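Thiol transferase (Phanerochaete chrysosporium, PDB 4F0B) is a Ure2p-class glutathione transferase that binds oxidized glutathione disulfide and probably catalyses glutathione-dependent thiol transfer. Local coordinates at residues A[8-14]-A[71-77]; A[21-26]-A[87-92]; A[159-163]-A[199-203]. One frame throughout, in Å; residues are numbered along the deposited sequence.

Interaction 1 of 3, residues A[8-14]-A[71-77]; sequences PVVHYTA and IPAITHE. With GDS (oxidized glutathione disulfide), chain C.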
loop_
_atom_site.group_PDB
_atom_site.type_symbol
_atom_site.label_atom_id
_atom_site.label_comp_id
_atom_site.label_asym_id
_atom_site.label_seq_id
_atom_site.Cartn_x
_atom_site.Cartn_y
_atom_site.Cartn_z
ATOM N N PRO A 8 15.820 -14.984 15.963
ATOM C CA PRO A 8 14.449 -15.407 15.667
ATOM C C PRO A 8 13.835 -14.727 14.472
ATOM O O PRO A 8 12.810 -15.222 13.994
ATOM C CB PRO A 8 13.665 -14.987 16.907
ATOM C CG PRO A 8 14.511 -13.991 17.602
ATOM C CD PRO A 8 15.916 -14.248 17.235
ATOM N N VAL A 9 14.393 -13.603 14.031
ATOM C CA VAL A 9 13.921 -12.968 12.807
ATOM C C VAL A 9 15.025 -13.107 11.778
ATOM O O VAL A 9 16.207 -12.905 12.099
ATOM C CB VAL A 9 13.585 -11.473 13.052
ATOM C CG1 VAL A 9 13.280 -10.786 11.749
ATOM C CG2 VAL A 9 12.373 -11.361 13.981
ATOM N N VAL A 10 14.669 -13.510 10.565
ATOM C CA VAL A 10 15.594 -13.442 9.425
ATOM C C VAL A 10 15.064 -12.378 8.465
ATOM O O VAL A 10 13.883 -12.387 8.118
ATOM C CB VAL A 10 15.682 -14.784 8.686
ATOM C CG1 VAL A 10 16.700 -14.708 7.545
ATOM C CG2 VAL A 10 16.044 -15.935 9.661
ATOM N N HIS A 11 15.916 -11.420 8.088
ATOM C CA HIS A 11 15.532 -10.325 7.201
ATOM C C HIS A 11 16.193 -10.503 5.851
ATOM O O HIS A 11 17.432 -10.425 5.773
ATOM C CB HIS A 11 16.008 -9.001 7.811
ATOM C CG HIS A 11 15.545 -7.784 7.052
ATOM N ND1 HIS A 11 16.293 -6.630 7.016
ATOM C CD2 HIS A 11 14.436 -7.535 6.301
ATOM C CE1 HIS A 11 15.654 -5.707 6.308
ATOM N NE2 HIS A 11 14.531 -6.235 5.848
ATOM N N TYR A 12 15.381 -10.739 4.812
ATOM C CA TYR A 12 15.862 -10.880 3.448
ATOM C C TYR A 12 15.756 -9.513 2.798
ATOM O O TYR A 12 14.637 -8.972 2.662
ATOM C CB TYR A 12 14.988 -11.895 2.696
ATOM C CG TYR A 12 15.066 -13.284 3.282
ATOM C CD1 TYR A 12 16.031 -14.200 2.841
ATOM C CD2 TYR A 12 14.189 -13.690 4.301
ATOM C CE1 TYR A 12 16.126 -15.480 3.383
ATOM C CE2 TYR A 12 14.289 -14.975 4.865
ATOM C CZ TYR A 12 15.255 -15.856 4.384
ATOM O OH TYR A 12 15.394 -17.111 4.892
ATOM N N THR A 13 16.903 -8.936 2.436
ATOM C CA THR A 13 16.884 -7.528 2.079
ATOM C C THR A 13 17.980 -7.148 1.091
ATOM O O THR A 13 18.766 -7.989 0.643
ATOM C CB THR A 13 16.961 -6.693 3.369
ATOM O OG1 THR A 13 16.525 -5.369 3.060
ATOM C CG2 THR A 13 18.365 -6.674 3.959
ATOM N N ALA A 14 18.010 -5.847 0.764
ATOM C CA ALA A 14 19.043 -5.242 -0.080
ATOM C C ALA A 14 19.070 -3.771 0.286
ATOM O O ALA A 14 18.096 -3.259 0.851
ATOM C CB ALA A 14 18.720 -5.440 -1.580
ATOM N N ILE A 71 12.370 -8.040 -2.386
ATOM C CA ILE A 71 12.699 -7.751 -0.983
ATOM C C ILE A 71 11.995 -6.457 -0.540
ATOM O O ILE A 71 11.580 -5.635 -1.356
ATOM C CB ILE A 71 14.235 -7.668 -0.721
ATOM C CG1 ILE A 71 14.938 -6.612 -1.571
ATOM C CG2 ILE A 71 14.898 -9.019 -0.928
ATOM C CD1 ILE A 71 14.836 -5.179 -0.993
ATOM N N PRO A 72 11.841 -6.254 0.758
ATOM C CA PRO A 72 12.232 -7.155 1.853
ATOM C C PRO A 72 11.162 -8.165 2.183
ATOM O O PRO A 72 9.985 -8.060 1.804
ATOM C CB PRO A 72 12.432 -6.186 3.040
ATOM C CG PRO A 72 11.360 -5.099 2.773
ATOM C CD PRO A 72 11.335 -4.946 1.246
ATOM N N ALA A 73 11.607 -9.177 2.912
ATOM C CA ALA A 73 10.707 -10.116 3.556
ATOM C C ALA A 73 11.368 -10.545 4.841
ATOM O O ALA A 73 12.592 -10.477 4.989
ATOM C CB ALA A 73 10.416 -11.343 2.661
ATOM N N ILE A 74 10.565 -11.037 5.785
ATOM C CA ILE A 74 11.124 -11.671 6.963
ATOM C C ILE A 74 10.536 -13.029 7.210
ATOM O O ILE A 74 9.473 -13.367 6.694
ATOM C CB ILE A 74 10.919 -10.860 8.245
ATOM C CG1 ILE A 74 9.418 -10.684 8.563
ATOM C CG2 ILE A 74 11.650 -9.512 8.172
ATOM C CD1 ILE A 74 9.145 -10.178 10.000
ATOM N N THR A 75 11.263 -13.841 7.973
ATOM C CA THR A 75 10.613 -14.954 8.675
ATOM C C THR A 75 10.775 -14.750 10.149
ATOM O O THR A 75 11.794 -14.255 10.610
ATOM C CB THR A 75 11.142 -16.321 8.253
ATOM O OG1 THR A 75 12.557 -16.391 8.492
ATOM C CG2 THR A 75 10.835 -16.561 6.774
ATOM N N HIS A 76 9.753 -15.125 10.900
ATOM C CA HIS A 76 9.802 -15.048 12.347
ATOM C C HIS A 76 9.361 -16.374 12.871
ATOM O O HIS A 76 8.192 -16.751 12.749
ATOM C CB HIS A 76 8.907 -13.941 12.868
ATOM C CG HIS A 76 8.766 -13.945 14.355
ATOM N ND1 HIS A 76 7.557 -13.739 14.976
ATOM C CD2 HIS A 76 9.667 -14.191 15.344
ATOM C CE1 HIS A 76 7.715 -13.856 16.287
ATOM N NE2 HIS A 76 8.982 -14.135 16.533
ATOM N N GLU A 77 10.336 -17.068 13.450
ATOM C CA GLU A 77 10.180 -18.445 13.855
ATOM C C GLU A 77 9.513 -19.227 12.753
ATOM O O GLU A 77 8.596 -19.989 12.993
ATOM C CB GLU A 77 9.427 -18.541 15.187
ATOM C CG GLU A 77 10.236 -17.904 16.322
ATOM C CD GLU A 77 9.676 -18.169 17.713
ATOM O OE1 GLU A 77 8.808 -19.053 17.857
ATOM O OE2 GLU A 77 10.102 -17.484 18.664
HETATM N N1 GDS C . 5.592 -3.116 -2.395
HETATM C CA1 GDS C . 6.875 -3.817 -2.072
HETATM C C1 GDS C . 7.237 -3.491 -0.598
HETATM O OE1 GDS C . 6.830 -2.415 -0.108
HETATM O OE2 GDS C . 7.904 -4.338 0.027
HETATM C CB1 GDS C . 7.992 -3.281 -2.982
HETATM C CG1 GDS C . 9.316 -4.041 -2.783
HETATM C CD1 GDS C . 10.273 -3.693 -3.915
HETATM O O1 GDS C . 10.040 -2.900 -4.818
HETATM N N2 GDS C . 11.447 -4.408 -3.905
HETATM C CA2 GDS C . 12.507 -4.210 -4.903
HETATM C C2 GDS C . 12.898 -5.549 -5.486
HETATM O O2 GDS C . 13.027 -6.571 -4.763
HETATM C CB2 GDS C . 13.770 -3.586 -4.315
HETATM S SG2 GDS C . 13.515 -2.031 -3.457
HETATM N N3 GDS C . 13.113 -5.536 -6.815
HETATM C CA3 GDS C . 13.535 -6.769 -7.487
HETATM C C3 GDS C . 12.718 -7.083 -8.685
HETATM O OE3 GDS C . 13.003 -8.143 -9.276
HETATM O OE4 GDS C . 11.789 -6.298 -9.021
HETATM N N4 GDS C . 9.568 -0.226 -5.794
HETATM C CA4 GDS C . 8.251 0.382 -5.889
HETATM C C4 GDS C . 7.466 0.416 -4.536
HETATM O OE5 GDS C . 8.088 0.371 -3.455
HETATM O OE6 GDS C . 6.230 0.493 -4.643
HETATM C C5 GDS C . 10.557 0.214 -6.578
HETATM O O5 GDS C . 10.395 1.144 -7.402
HETATM C CA5 GDS C . 11.900 -0.482 -6.444
HETATM N N5 GDS C . 12.527 -0.620 -7.780
HETATM C CB5 GDS C . 12.738 0.383 -5.475
HETATM S SG5 GDS C . 14.255 -0.448 -5.023
HETATM C CA6 GDS C . 11.707 -3.415 -10.832
HETATM C C6 GDS C . 11.111 -2.387 -11.815
HETATM O OE7 GDS C . 10.372 -1.488 -11.357
HETATM O OE8 GDS C . 11.365 -2.559 -13.034
HETATM N N6 GDS C . 11.633 -4.731 -11.462
HETATM C CB6 GDS C . 13.192 -3.061 -10.503
HETATM C CG6 GDS C . 13.439 -1.753 -9.694
HETATM C CD6 GDS C . 12.830 -1.842 -8.325
HETATM O O6 GDS C . 12.573 -2.875 -7.726
HETATM O O HOH W 1 14.005 -18.172 6.941
#
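Strands 9-13 and 73-76 run antiparallel, their axes 4.7 Å apart at closest approach and 166° between directions. Val10 with Thr75 and Tyr12 with Ala73 are hydrogen-bonded pairs: Val10 N to Thr75 O and Thr75 N to Val10 O both measure 3.0 Å, Tyr12 N to Ala73 O 2.8 Å and Ala73 N to Tyr12 O 3.0 Å. Glu77 N to Pro8 O (3.1 Å) extends the pairing past the strand end. Val9-His76 and His11-Ile74 are non-hydrogen-bonded pairs, CA atoms 4.6 Å apart. These are the two central strands of the mixed sheet in the thioredoxin-like N-terminal domain, and strand 38-42 pairs in parallel along the other edge of 9-13. The cis peptide before Pro72 is a hallmark of this fold: it presents the backbone of Ile71 to glutathione disulfide, whose O2 accepts from Ile71 N (2.9 Å) and whose N2 donates to Ile71 O (2.8 Å). On the face of Val9, His11, Ile74 and His76, Val9 CG1 meets Ile74 CG2 at 4.1 Å; helix 20-33 covers His11 and helix 84-95 Ile74. On the other face a water links Tyr12 OH (2.7 Å) to Thr75 OG1 (2.8 Å).

Interaction 2 of 3, residues A[21-26]-A[87-92]; sequences VPAILL and ILLYLA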
loop_
_atom_site.group_PDB
_atom_site.type_symbol
_atom_site.label_atom_id
_atom_site.label_comp_id
_atom_site.label_asym_id
_atom_site.label_seq_id
_atom_site.Cartn_x
_atom_site.Cartn_y
_atom_site.Cartn_z
ATOM N N VAL A 21 13.972 -0.373 5.559
ATOM C CA VAL A 21 13.014 0.039 6.581
ATOM C C VAL A 21 12.727 -1.007 7.679
ATOM O O VAL A 21 12.651 -0.636 8.863
ATOM C CB VAL A 21 11.747 0.742 6.028
ATOM C CG1 VAL A 21 12.140 1.913 5.159
ATOM C CG2 VAL A 21 10.815 -0.200 5.273
ATOM N N PRO A 22 12.622 -2.313 7.339
ATOM C CA PRO A 22 12.476 -3.242 8.476
ATOM C C PRO A 22 13.717 -3.304 9.350
ATOM O O PRO A 22 13.585 -3.544 10.556
ATOM C CB PRO A 22 12.203 -4.601 7.805
ATOM C CG PRO A 22 11.686 -4.242 6.378
ATOM C CD PRO A 22 12.536 -3.019 6.034
ATOM N N ALA A 23 14.906 -3.114 8.779
ATOM C CA ALA A 23 16.137 -3.147 9.577
ATOM C C ALA A 23 16.180 -1.954 10.533
ATOM O O ALA A 23 16.612 -2.079 11.674
ATOM C CB ALA A 23 17.388 -3.193 8.681
ATOM N N ILE A 24 15.726 -0.803 10.059
ATOM C CA ILE A 24 15.598 0.357 10.934
ATOM C C ILE A 24 14.674 0.043 12.119
ATOM O O ILE A 24 15.071 0.252 13.266
ATOM C CB ILE A 24 15.100 1.573 10.164
ATOM C CG1 ILE A 24 16.184 2.068 9.199
ATOM C CG2 ILE A 24 14.667 2.680 11.164
ATOM C CD1 ILE A 24 15.671 3.132 8.184
ATOM N N LEU A 25 13.487 -0.502 11.859
ATOM C CA LEU A 25 12.630 -0.847 12.974
ATOM C C LEU A 25 13.263 -1.889 13.906
ATOM O O LEU A 25 13.189 -1.738 15.120
ATOM C CB LEU A 25 11.271 -1.316 12.473
ATOM C CG LEU A 25 10.311 -1.701 13.609
ATOM C CD1 LEU A 25 10.015 -0.561 14.566
ATOM C CD2 LEU A 25 9.034 -2.234 12.982
ATOM N N LEU A 26 13.888 -2.937 13.351
ATOM C CA LEU A 26 14.543 -3.938 14.204
ATOM C C LEU A 26 15.572 -3.282 15.116
ATOM O O LEU A 26 15.652 -3.603 16.301
ATOM C CB LEU A 26 15.191 -5.023 13.341
ATOM C CG LEU A 26 14.161 -5.974 12.708
ATOM C CD1 LEU A 26 14.761 -6.712 11.524
ATOM C CD2 LEU A 26 13.668 -6.966 13.762
ATOM N N ILE A 87 5.428 -5.844 7.074
ATOM C CA ILE A 87 6.536 -6.279 7.943
ATOM C C ILE A 87 6.660 -5.342 9.160
ATOM O O ILE A 87 6.780 -5.811 10.306
ATOM C CB ILE A 87 7.847 -6.301 7.171
ATOM C CG1 ILE A 87 7.784 -7.372 6.056
ATOM C CG2 ILE A 87 9.019 -6.584 8.131
ATOM C CD1 ILE A 87 8.874 -7.230 4.990
ATOM N N LEU A 88 6.571 -4.026 8.894
ATOM C CA LEU A 88 6.641 -3.068 10.006
ATOM C C LEU A 88 5.507 -3.314 10.997
ATOM O O LEU A 88 5.711 -3.322 12.213
ATOM C CB LEU A 88 6.586 -1.631 9.458
ATOM C CG LEU A 88 7.774 -1.235 8.584
ATOM C CD1 LEU A 88 7.566 0.177 8.018
ATOM C CD2 LEU A 88 9.092 -1.200 9.353
ATOM N N LEU A 89 4.296 -3.484 10.479
ATOM C CA LEU A 89 3.135 -3.742 11.349
ATOM C C LEU A 89 3.285 -5.051 12.142
ATOM O O LEU A 89 2.977 -5.093 13.325
ATOM C CB LEU A 89 1.850 -3.761 10.514
ATOM C CG LEU A 89 1.456 -2.347 10.046
ATOM C CD1 LEU A 89 0.524 -2.483 8.865
ATOM C CD2 LEU A 89 0.744 -1.633 11.159
ATOM N N TYR A 90 3.748 -6.113 11.488
ATOM C CA TYR A 90 3.949 -7.388 12.171
ATOM C C TYR A 90 4.970 -7.281 13.301
ATOM O O TYR A 90 4.753 -7.761 14.409
ATOM C CB TYR A 90 4.469 -8.427 11.178
ATOM C CG TYR A 90 4.675 -9.783 11.813
ATOM C CD1 TYR A 90 3.618 -10.699 11.901
ATOM C CD2 TYR A 90 5.911 -10.149 12.364
ATOM C CE1 TYR A 90 3.802 -11.947 12.519
ATOM C CE2 TYR A 90 6.097 -11.385 12.979
ATOM C CZ TYR A 90 5.039 -12.280 13.061
ATOM O OH TYR A 90 5.232 -13.522 13.666
ATOM N N LEU A 91 6.110 -6.667 12.992
ATOM C CA LEU A 91 7.162 -6.560 13.992
ATOM C C LEU A 91 6.701 -5.689 15.146
ATOM O O LEU A 91 6.991 -5.998 16.321
ATOM C CB LEU A 91 8.442 -5.999 13.368
ATOM C CG LEU A 91 9.184 -6.936 12.404
ATOM C CD1 LEU A 91 10.319 -6.189 11.723
ATOM C CD2 LEU A 91 9.738 -8.153 13.157
ATOM N N ALA A 92 5.987 -4.616 14.840
ATOM C CA ALA A 92 5.437 -3.799 15.919
ATOM C C ALA A 92 4.479 -4.600 16.793
ATOM O O ALA A 92 4.571 -4.543 18.024
ATOM C CB ALA A 92 4.761 -2.548 15.362
#
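Two nearly parallel helix segments pack through aliphatic side chains in the buried core of the thioredoxin-like N-terminal domain. Segments 21-26 and 87-92 cross at -18° with axes 9.9 Å apart, a separation filled chiefly by leucines. Leu25 points toward the other helix and sets CD2 against Leu88 CD2 and Leu91 CB, both at 3.8 Å. Leu88 answers by reaching back along the first turn, its CD2 3.6 Å from Val21 O and its CD1 4.3 Å from Val21 CG2. The CA atoms come closest at Pro22 and Leu88, 6.0 Å apart; Pro22 CB rests on Ile87 CG2 at 3.8 Å. One turn later Leu91 CD1 lies 4.0 Å from Leu26 CG. The side chains that meet are all aliphatic, and the segments share no hydrogen bond; Pro22 O and Ile87 O are engaged within their own helices, by Leu26 N and Leu91 N. Ile74 of strand 73-76 packs against Ile87 and Leu91, Ile181 and Lys182 of helix 178-187 touch Val21 and Leu88 respectively, and helix 109-139 lies against Leu89.

Interaction 3 of 3, residues A[159-163]-A[199-203]; sequences YRVLD and EFPNV
In the all-helical C-terminal domain of the glutathione transferase fold, Asp163, near the C-terminal end of helix 145-166, accepts hydrogen bonds from the first turn of helix 201-211. Segment 159-163 is regular helix; 199-203 passes Phe200 at the N-cap position (phi/psi -133/69) and turns helical from Pro201. The CA atoms come closest at Asp163 and Asn202, 5.2 Å apart. The Phe200 ring (chi1 m, chi2 -87°) is the first bump, wedged between Tyr159 and the Arg160 guanidinium: Tyr159 CB sits over its face in a CH-pi contact, 4.0 Å from the centroid and 19° off the normal, and Asp163 CB lies at the ring edge. Val203 (chi1 t) is the second bump, entering the hollow between Tyr159 (chi1 m) and Leu162 (t, p), with CG1 3.9 Å from Tyr159 CD2 at that ring's edge and CG2 3.9 Å from Leu162 CD2. Tyr159 OH is hydrogen-bonded to Gln130. Arg160 (t, p, p) brings Phe200 CE1 over one face of its guanidinium, 3.5 Å from NH2; its NH1 and NH2 each donate to Glu199 O at 3.0 Å. Asp163 (chi1 t, chi2 83°) directs its carboxylate at the helix start: Val203 N donates to OD1 at 2.9 Å and Asn202 N weakly at 2.8 Å, though OD1 is less surely placed; the firm bond, with Asn202 at chi1 m, runs from Asn202 ND2 to Asp163 OD2 at 2.9 Å.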
loop_
_atom_site.group_PDB
_atom_site.type_symbol
_atom_site.label_atom_id
_atom_site.label_comp_id
_atom_site.label_asym_id
_atom_site.label_seq_id
_atom_site.Cartn_x
_atom_site.Cartn_y
_atom_site.Cartn_z
ATOM N N TYR A 159 5.057 14.652 -2.078
ATOM C CA TYR A 159 5.867 15.292 -1.040
ATOM C C TYR A 159 5.257 16.588 -0.525
ATOM O O TYR A 159 5.504 16.924 0.633
ATOM C CB TYR A 159 7.343 15.436 -1.474
ATOM C CG TYR A 159 8.094 14.143 -1.249
ATOM C CD1 TYR A 159 8.209 13.172 -2.225
ATOM C CD2 TYR A 159 8.648 13.863 -0.000
ATOM C CE1 TYR A 159 8.906 11.994 -1.997
ATOM C CE2 TYR A 159 9.328 12.663 0.228
ATOM C CZ TYR A 159 9.477 11.767 -0.785
ATOM O OH TYR A 159 10.165 10.572 -0.545
ATOM N N ARG A 160 4.436 17.272 -1.329
ATOM C CA ARG A 160 3.766 18.459 -0.836
ATOM C C ARG A 160 2.699 18.036 0.172
ATOM O O ARG A 160 2.524 18.696 1.223
ATOM C CB ARG A 160 3.117 19.202 -2.007
ATOM C CG ARG A 160 2.367 20.482 -1.551
ATOM C CD ARG A 160 3.322 21.527 -0.931
ATOM N NE ARG A 160 4.395 21.872 -1.865
ATOM C CZ ARG A 160 5.627 22.236 -1.498
ATOM N NH1 ARG A 160 5.953 22.338 -0.212
ATOM N NH2 ARG A 160 6.535 22.526 -2.431
ATOM N N VAL A 161 1.991 16.942 -0.105
ATOM C CA VAL A 161 1.052 16.397 0.877
ATOM C C VAL A 161 1.795 16.091 2.197
ATOM O O VAL A 161 1.340 16.472 3.303
ATOM C CB VAL A 161 0.380 15.107 0.365
ATOM C CG1 VAL A 161 -0.479 14.442 1.474
ATOM C CG2 VAL A 161 -0.513 15.430 -0.877
ATOM N N LEU A 162 2.951 15.433 2.120
ATOM C CA LEU A 162 3.711 15.094 3.336
ATOM C C LEU A 162 4.211 16.362 4.032
ATOM O O LEU A 162 4.134 16.468 5.288
ATOM C CB LEU A 162 4.868 14.173 2.973
ATOM C CG LEU A 162 5.729 13.725 4.141
ATOM C CD1 LEU A 162 4.915 12.878 5.111
ATOM C CD2 LEU A 162 6.870 12.898 3.559
ATOM N N ASP A 163 4.724 17.329 3.254
ATOM C CA ASP A 163 5.247 18.556 3.836
ATOM C C ASP A 163 4.147 19.309 4.602
ATOM O O ASP A 163 4.364 19.793 5.734
ATOM C CB ASP A 163 5.861 19.445 2.754
ATOM C CG ASP A 163 6.754 20.502 3.351
ATOM O OD1 ASP A 163 7.948 20.167 3.643
ATOM O OD2 ASP A 163 6.260 21.649 3.538
ATOM N N GLU A 199 12.445 22.800 -1.260
ATOM C CA GLU A 199 11.074 23.153 -1.608
ATOM C C GLU A 199 10.080 22.487 -0.670
ATOM O O GLU A 199 8.905 22.793 -0.690
ATOM C CB GLU A 199 10.768 22.784 -3.072
ATOM C CG GLU A 199 11.576 23.580 -4.078
ATOM C CD GLU A 199 11.366 23.116 -5.522
ATOM O OE1 GLU A 199 10.586 22.166 -5.756
ATOM O OE2 GLU A 199 12.009 23.706 -6.412
ATOM N N PHE A 200 10.587 21.579 0.169
ATOM C CA PHE A 200 9.757 20.827 1.125
ATOM C C PHE A 200 10.485 20.893 2.476
ATOM O O PHE A 200 11.010 19.901 2.962
ATOM C CB PHE A 200 9.599 19.359 0.666
ATOM C CG PHE A 200 9.084 19.245 -0.728
ATOM C CD1 PHE A 200 7.727 19.237 -0.993
ATOM C CD2 PHE A 200 9.971 19.165 -1.794
ATOM C CE1 PHE A 200 7.249 19.152 -2.325
ATOM C CE2 PHE A 200 9.504 19.075 -3.118
ATOM C CZ PHE A 200 8.134 19.067 -3.388
ATOM N N PRO A 201 10.544 22.074 3.089
ATOM C CA PRO A 201 11.429 22.266 4.255
ATOM C C PRO A 201 10.981 21.482 5.490
ATOM O O PRO A 201 11.816 21.147 6.338
ATOM C CB PRO A 201 11.373 23.786 4.498
ATOM C CG PRO A 201 10.021 24.186 3.958
ATOM C CD PRO A 201 9.844 23.318 2.717
ATOM N N ASN A 202 9.697 21.128 5.579
ATOM C CA ASN A 202 9.277 20.259 6.672
ATOM C C ASN A 202 9.737 18.828 6.469
ATOM O O ASN A 202 10.259 18.195 7.397
ATOM C CB ASN A 202 7.769 20.379 6.890
ATOM C CG ASN A 202 7.361 21.824 7.228
ATOM O OD1 ASN A 202 7.491 22.254 8.376
ATOM N ND2 ASN A 202 6.921 22.573 6.225
ATOM N N VAL A 203 9.619 18.345 5.238
ATOM C CA VAL A 203 10.160 17.028 4.938
ATOM C C VAL A 203 11.672 17.031 5.162
ATOM O O VAL A 203 12.214 16.090 5.723
ATOM C CB VAL A 203 9.863 16.643 3.480
ATOM C CG1 VAL A 203 10.558 15.297 3.134
ATOM C CG2 VAL A 203 8.361 16.536 3.246
#

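How the interactions relate
Interactions 1 and 2 form one continuous core in the N-terminal domain, their centres 10 Å apart and their segments alternating along the chain. They touch where His11 NE2 meets Pro22 CB (3.5 Å), where Pro72 O meets Ile87 CD1 (3.5 Å) and through a probable hydrogen bond between His76 ND1 and Tyr90 OH (2.7 Å). Interaction 1 holds Ile71 and Pro72 of the glutathione disulfide pocket; in interaction 2 the Ile87 side chain lies about 6 Å from a bound ligand. Interaction 3, in the C-terminal domain, touches neither: its nearest atoms are about 16 Å from interaction 1 and about 11 Å from interaction 2 (centres 31 and 24 Å), with the Tyr159 side chain about 11 Å from a bound ligand.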